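Local coordinates for alkaline phosphatase (Antarctic bacterium, PDB 2W5V), which probably hydrolyses phosphate monoesters as a zinc- and magnesium-dependent alkaline phosphatase of a cold-adapted bacterium, at residues Gly46-Phe56 / His302-Ala310. The protein carries 1 engineered substitution. Numbering follows the deposited sequence.
With ZN (zinc ion), chain H.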
ATOM      1  N   GLY B  46      -2.835   6.393  -5.269  1.00 14.13           N
ATOM      2  CA  GLY B  46      -2.706   5.574  -4.074  1.00 16.45           C
ATOM      3  C   GLY B  46      -2.551   4.107  -4.460  1.00 17.82           C
ATOM      4  O   GLY B  46      -2.484   3.774  -5.631  1.00 15.82           O
ATOM      5  N   LEU B  47      -2.498   3.219  -3.481  1.00 10.77           N
ATOM      6  CA  LEU B  47      -2.344   1.802  -3.790  1.00 14.54           C
ATOM      7  C   LEU B  47      -3.556   1.274  -4.558  1.00 14.12           C
ATOM      8  O   LEU B  47      -3.421   0.373  -5.387  1.00 13.97           O
ATOM      9  CB  LEU B  47      -2.102   0.996  -2.516  1.00 16.21           C
ATOM     10  CG  LEU B  47      -1.930  -0.518  -2.667  1.00 17.89           C
ATOM     11  CD1 LEU B  47      -0.870  -0.875  -3.708  1.00 12.35           C
ATOM     12  CD2 LEU B  47      -1.582  -1.108  -1.308  1.00 13.85           C
ATOM     13  N   SER B  48      -4.735   1.843  -4.312  1.00 16.65           N
ATOM     14  CA  SER B  48      -5.925   1.426  -5.067  1.00 16.25           C
ATOM     15  C   SER B  48      -5.788   1.765  -6.556  1.00 16.15           C
ATOM     16  O   SER B  48      -6.127   0.956  -7.422  1.00 18.63           O
ATOM     17  CB  SER B  48      -7.187   2.063  -4.491  1.00 24.64           C
ATOM     18  OG  SER B  48      -7.531   1.498  -3.232  1.00 21.63           O
ATOM     19  N   GLN B  49      -5.270   2.952  -6.852  1.00 17.25           N
ATOM     20  CA  GLN B  49      -5.040   3.349  -8.239  1.00 14.52           C
ATOM     21  C   GLN B  49      -4.024   2.427  -8.896  1.00 16.11           C
ATOM     22  O   GLN B  49      -4.225   1.964 -10.019  1.00 17.11           O
ATOM     23  CB  GLN B  49      -4.527   4.789  -8.321  1.00 16.42           C
ATOM     24  CG  GLN B  49      -5.588   5.865  -8.157  1.00 17.05           C
ATOM     25  CD  GLN B  49      -5.882   6.183  -6.708  1.00 19.96           C
ATOM     26  OE1 GLN B  49      -5.463   5.460  -5.804  1.00 23.24           O
ATOM     27  NE2 GLN B  49      -6.607   7.269  -6.477  1.00 16.91           N
ATOM     28  N   ILE B  50      -2.928   2.171  -8.191  1.00 14.92           N
ATOM     29  CA  ILE B  50      -1.902   1.256  -8.675  1.00 12.10           C
ATOM     30  C   ILE B  50      -2.511  -0.111  -8.955  1.00 16.78           C
ATOM     31  O   ILE B  50      -2.212  -0.745  -9.970  1.00 17.49           O
ATOM     32  CB  ILE B  50      -0.757   1.102  -7.637  1.00 15.00           C
ATOM     33  CG1 ILE B  50       0.044   2.412  -7.506  1.00 18.66           C
ATOM     34  CG2 ILE B  50       0.151  -0.064  -7.999  1.00 15.84           C
ATOM     35  CD1 ILE B  50       0.900   2.459  -6.238  1.00 17.81           C
ATOM     36  N   SER B  51      -3.372  -0.560  -8.048  1.00 13.42           N
ATOM     37  CA  SER B  51      -4.009  -1.867  -8.184  1.00 14.96           C
ATOM     38  C   SER B  51      -4.833  -2.028  -9.468  1.00 17.97           C
ATOM     39  O   SER B  51      -4.959  -3.136 -10.003  1.00 20.03           O
ATOM     40  CB  SER B  51      -4.889  -2.140  -6.970  1.00 15.72           C
ATOM     41  OG  SER B  51      -4.090  -2.236  -5.809  1.00 19.23           O
ATOM     42  N   SER B  52      -5.384  -0.930  -9.977  1.00 21.25           N
ATOM     43  CA  SER B  52      -6.211  -1.018 -11.177  1.00 19.40           C
ATOM     44  C   SER B  52      -5.444  -1.589 -12.369  1.00 20.67           C
ATOM     45  O   SER B  52      -6.038  -2.225 -13.230  1.00 24.26           O
ATOM     46  CB  SER B  52      -6.864   0.335 -11.523  1.00 18.96           C
ATOM     47  OG  SER B  52      -5.912   1.283 -11.969  1.00 21.53           O
ATOM     48  N   THR B  53      -4.128  -1.384 -12.419  1.00 15.44           N
ATOM     49  CA  THR B  53      -3.335  -1.926 -13.524  1.00 18.97           C
ATOM     50  C   THR B  53      -3.315  -3.455 -13.527  1.00 25.32           C
ATOM     51  O   THR B  53      -2.994  -4.073 -14.543  1.00 27.13           O
ATOM     52  CB  THR B  53      -1.881  -1.402 -13.530  1.00 19.46           C
ATOM     53  OG1 THR B  53      -1.172  -1.892 -12.378  1.00 19.33           O
ATOM     54  CG2 THR B  53      -1.857   0.117 -13.510  1.00 21.07           C
ATOM     55  N   PHE B  54      -3.652  -4.063 -12.390  1.00 22.13           N
ATOM     56  CA  PHE B  54      -3.685  -5.518 -12.276  1.00 23.41           C
ATOM     57  C   PHE B  54      -5.014  -6.088 -12.757  1.00 27.22           C
ATOM     58  O   PHE B  54      -5.173  -7.308 -12.843  1.00 28.24           O
ATOM     59  CB  PHE B  54      -3.420  -5.964 -10.828  1.00 14.48           C
ATOM     60  CG  PHE B  54      -1.991  -5.774 -10.391  1.00 20.92           C
ATOM     61  CD1 PHE B  54      -1.515  -4.519 -10.060  1.00 17.85           C
ATOM     62  CD2 PHE B  54      -1.121  -6.849 -10.329  1.00 23.05           C
ATOM     63  CE1 PHE B  54      -0.197  -4.337  -9.669  1.00 18.67           C
ATOM     64  CE2 PHE B  54       0.199  -6.670  -9.938  1.00 20.44           C
ATOM     65  CZ  PHE B  54       0.657  -5.416  -9.607  1.00 20.37           C
ATOM     66  N   TYR B  55      -5.964  -5.208 -13.067  1.00 20.67           N
ATOM     67  CA  TYR B  55      -7.297  -5.639 -13.501  1.00 19.92           C
ATOM     68  C   TYR B  55      -7.745  -5.022 -14.818  1.00 28.43           C
ATOM     69  O   TYR B  55      -8.575  -5.595 -15.537  1.00 23.42           O
ATOM     70  CB  TYR B  55      -8.336  -5.312 -12.429  1.00 18.30           C
ATOM     71  CG  TYR B  55      -8.140  -6.083 -11.146  1.00 19.54           C
ATOM     72  CD1 TYR B  55      -7.353  -5.570 -10.126  1.00 18.36           C
ATOM     73  CD2 TYR B  55      -8.727  -7.329 -10.960  1.00 24.95           C
ATOM     74  CE1 TYR B  55      -7.158  -6.258  -8.953  1.00 21.55           C
ATOM     75  CE2 TYR B  55      -8.534  -8.040  -9.777  1.00 24.99           C
ATOM     76  CZ  TYR B  55      -7.743  -7.494  -8.778  1.00 24.97           C
ATOM     77  OH  TYR B  55      -7.532  -8.169  -7.596  1.00 23.76           O
ATOM     78  N   PHE B  56      -7.222  -3.843 -15.128  1.00 21.44           N
ATOM     79  CA  PHE B  56      -7.698  -3.097 -16.290  1.00 20.91           C
ATOM     80  C   PHE B  56      -6.611  -2.820 -17.319  1.00 24.66           C
ATOM     81  O   PHE B  56      -6.765  -1.954 -18.173  1.00 27.94           O
ATOM     82  CB  PHE B  56      -8.357  -1.792 -15.841  1.00 22.22           C
ATOM     83  CG  PHE B  56      -9.606  -2.000 -15.045  1.00 23.45           C
ATOM     84  CD1 PHE B  56      -9.585  -1.936 -13.667  1.00 17.93           C
ATOM     85  CD2 PHE B  56     -10.804  -2.282 -15.681  1.00 29.35           C
ATOM     86  CE1 PHE B  56     -10.736  -2.133 -12.932  1.00 24.05           C
ATOM     87  CE2 PHE B  56     -11.956  -2.482 -14.950  1.00 37.35           C
ATOM     88  CZ  PHE B  56     -11.921  -2.409 -13.571  1.00 27.04           C
ATOM     89  N   HIS B 302       0.563  11.794  -3.275  1.00 12.52           N
ATOM     90  CA  HIS B 302      -0.607  11.595  -2.416  1.00 17.72           C
ATOM     91  C   HIS B 302      -1.636  10.796  -3.225  1.00 15.91           C
ATOM     92  O   HIS B 302      -1.405  10.499  -4.400  1.00 17.39           O
ATOM     93  CB  HIS B 302      -1.219  12.940  -2.046  1.00 14.93           C
ATOM     94  CG  HIS B 302      -1.581  13.754  -3.248  1.00 14.22           C
ATOM     95  ND1 HIS B 302      -2.734  13.539  -3.968  1.00 15.20           N
ATOM     96  CD2 HIS B 302      -0.901  14.726  -3.897  1.00 15.59           C
ATOM     97  CE1 HIS B 302      -2.766  14.369  -4.998  1.00 17.70           C
ATOM     98  NE2 HIS B 302      -1.666  15.101  -4.974  1.00 15.51           N
ATOM     99  N   GLU B 303      -2.766  10.455  -2.603  1.00 12.22           N
ATOM    100  CA  GLU B 303      -3.857   9.760  -3.292  1.00 12.35           C
ATOM    101  C   GLU B 303      -4.924  10.791  -3.626  1.00 18.00           C
ATOM    102  O   GLU B 303      -5.008  11.828  -2.954  1.00 17.08           O
ATOM    103  CB  GLU B 303      -4.470   8.688  -2.373  1.00 10.78           C
ATOM    104  CG  GLU B 303      -5.475   7.754  -3.055  1.00 14.98           C
ATOM    105  CD  GLU B 303      -6.945   8.232  -3.043  1.00 25.42           C
ATOM    106  OE1 GLU B 303      -7.291   9.237  -2.368  1.00 26.56           O
ATOM    107  OE2 GLU B 303      -7.765   7.577  -3.730  1.00 25.05           O
ATOM    108  N   THR B 304      -5.754  10.535  -4.635  1.00 15.95           N
ATOM    109  CA  THR B 304      -6.892  11.439  -4.834  1.00 20.58           C
ATOM    110  C   THR B 304      -8.179  10.736  -5.224  1.00 19.31           C
ATOM    111  O   THR B 304      -8.170   9.789  -6.008  1.00 22.55           O
ATOM    112  CB  THR B 304      -6.616  12.595  -5.823  1.00 25.66           C
ATOM    113  OG1 THR B 304      -7.176  12.302  -7.103  1.00 41.23           O
ATOM    114  CG2 THR B 304      -5.159  12.869  -5.945  1.00 13.20           C
ATOM    115  N   GLY B 305      -9.280  11.195  -4.638  1.00 18.42           N
ATOM    116  CA  GLY B 305     -10.602  10.715  -5.004  1.00 13.29           C
ATOM    117  C   GLY B 305     -11.152   9.568  -4.170  1.00 18.06           C
ATOM    118  O   GLY B 305     -12.341   9.267  -4.242  1.00 17.17           O
ATOM    119  N   GLY B 306     -10.301   8.925  -3.373  1.00 14.83           N
ATOM    120  CA  GLY B 306     -10.735   7.753  -2.633  1.00 16.40           C
ATOM    121  C   GLY B 306     -11.123   6.645  -3.601  1.00 17.24           C
ATOM    122  O   GLY B 306     -12.065   5.895  -3.356  1.00 19.90           O
ATOM    123  N   PHE B 307     -10.401   6.565  -4.715  1.00 16.39           N
ATOM    124  CA  PHE B 307     -10.621   5.532  -5.730  1.00 16.48           C
ATOM    125  C   PHE B 307     -10.647   4.148  -5.072  1.00 21.82           C
ATOM    126  O   PHE B 307      -9.773   3.808  -4.269  1.00 14.55           O
ATOM    127  CB  PHE B 307      -9.516   5.630  -6.796  1.00 21.29           C
ATOM    128  CG  PHE B 307      -9.612   4.612  -7.911  1.00 15.74           C
ATOM    129  CD1 PHE B 307     -10.530   4.766  -8.954  1.00 12.68           C
ATOM    130  CD2 PHE B 307      -8.739   3.534  -7.949  1.00 22.81           C
ATOM    131  CE1 PHE B 307     -10.591   3.846  -9.991  1.00 17.02           C
ATOM    132  CE2 PHE B 307      -8.797   2.599  -8.978  1.00 21.72           C
ATOM    133  CZ  PHE B 307      -9.722   2.756 -10.006  1.00 20.22           C
ATOM    134  N   THR B 308     -11.658   3.354  -5.413  1.00 16.44           N
ATOM    135  CA  THR B 308     -11.866   2.060  -4.777  1.00 16.18           C
ATOM    136  C   THR B 308     -12.297   1.006  -5.803  1.00 21.49           C
ATOM    137  O   THR B 308     -13.167   1.263  -6.642  1.00 18.78           O
ATOM    138  CB  THR B 308     -12.914   2.186  -3.668  1.00 19.84           C
ATOM    139  OG1 THR B 308     -12.428   3.096  -2.675  1.00 21.56           O
ATOM    140  CG2 THR B 308     -13.199   0.841  -3.022  1.00 21.87           C
ATOM    141  N   LEU B 309     -11.673  -0.168  -5.744  1.00 15.90           N
ATOM    142  CA  LEU B 309     -12.003  -1.269  -6.654  1.00 17.79           C
ATOM    143  C   LEU B 309     -13.155  -2.099  -6.072  1.00 17.26           C
ATOM    144  O   LEU B 309     -12.996  -3.278  -5.736  1.00 18.90           O
ATOM    145  CB  LEU B 309     -10.769  -2.142  -6.924  1.00 18.11           C
ATOM    146  CG  LEU B 309      -9.634  -1.406  -7.645  1.00 23.13           C
ATOM    147  CD1 LEU B 309      -8.410  -2.293  -7.792  1.00 21.68           C
ATOM    148  CD2 LEU B 309     -10.108  -0.917  -9.006  1.00 23.49           C
ATOM    149  N   ALA B 310     -14.313  -1.459  -5.957  1.00 15.75           N
ATOM    150  CA  ALA B 310     -15.492  -2.068  -5.349  1.00 22.91           C
ATOM    151  C   ALA B 310     -16.100  -3.124  -6.254  1.00 20.41           C
ATOM    152  O   ALA B 310     -15.825  -3.166  -7.458  1.00 20.21           O
ATOM    153  CB  ALA B 310     -16.543  -0.990  -5.024  1.00 23.65           C
TER
HETATM  154 ZN    ZN H1377      -0.590  15.763  -6.631  1.00 19.01          ZN
HETATM  155  O   HOH W   1      -9.733   2.046  -1.709  1.00 28.53           O
HETATM  156  O   HOH W   2      -6.127   9.590  -8.923  1.00 26.22           O
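Gln49 and Glu303 make the hydrogen bond that joins helix 47-52 to strand 303-304. Gln49 NE2 donates an N-H to Glu303 OE2 at 3.0 Å and 161°; OE2 lies near the Gln49 amide plane, but the N-H meets it from above the carboxylate plane. Gln49 is bent at chi2 (84°), which folds the amide back so that OE1 also takes a weak bond from Gly46 N at the helix N-cap. Glu303 OE1 uses its syn lone pair for Gly306 N and also bonds Ser338, so the carboxylate ties the Gly305-Gly306 loop, whose positive phi angles suit glycine, to the helix. Replacing Glu303 by alanine is likely to leave the Gln49 amide without this acceptor, and Gly306 N and Ser338 without the carboxylate they bond. Gly46 suits its place because Glu303 CG lies 3.7 Å from its CA, where a side chain would clash.

A water bridges Ser48 OG and Thr308 OG1, a role that suits a hydroxyl at each position.

The apolar part belongs to Phe307 and Leu309. A chi1 of 180° swings the Phe307 ring away from its own backbone N and along the helix; Ser52 CB meets the ring edge, 3.9 Å from CE2, while Leu270 of helix 267-291 also packs on it. Leu309 CD1 reaches Ser51 CB at 3.6 Å and Tyr55 CD1 at 4.2 Å, and CD2 meets the edge of Phe56. Tyr55 OH bonds Ser75 of the second subunit, placing this end at the dimer interface.

At the other end, His302 NE2 binds zinc at 2.1 Å, alongside Asp43 and Asp301, in one of the zinc sites of the alkaline phosphatase active centre.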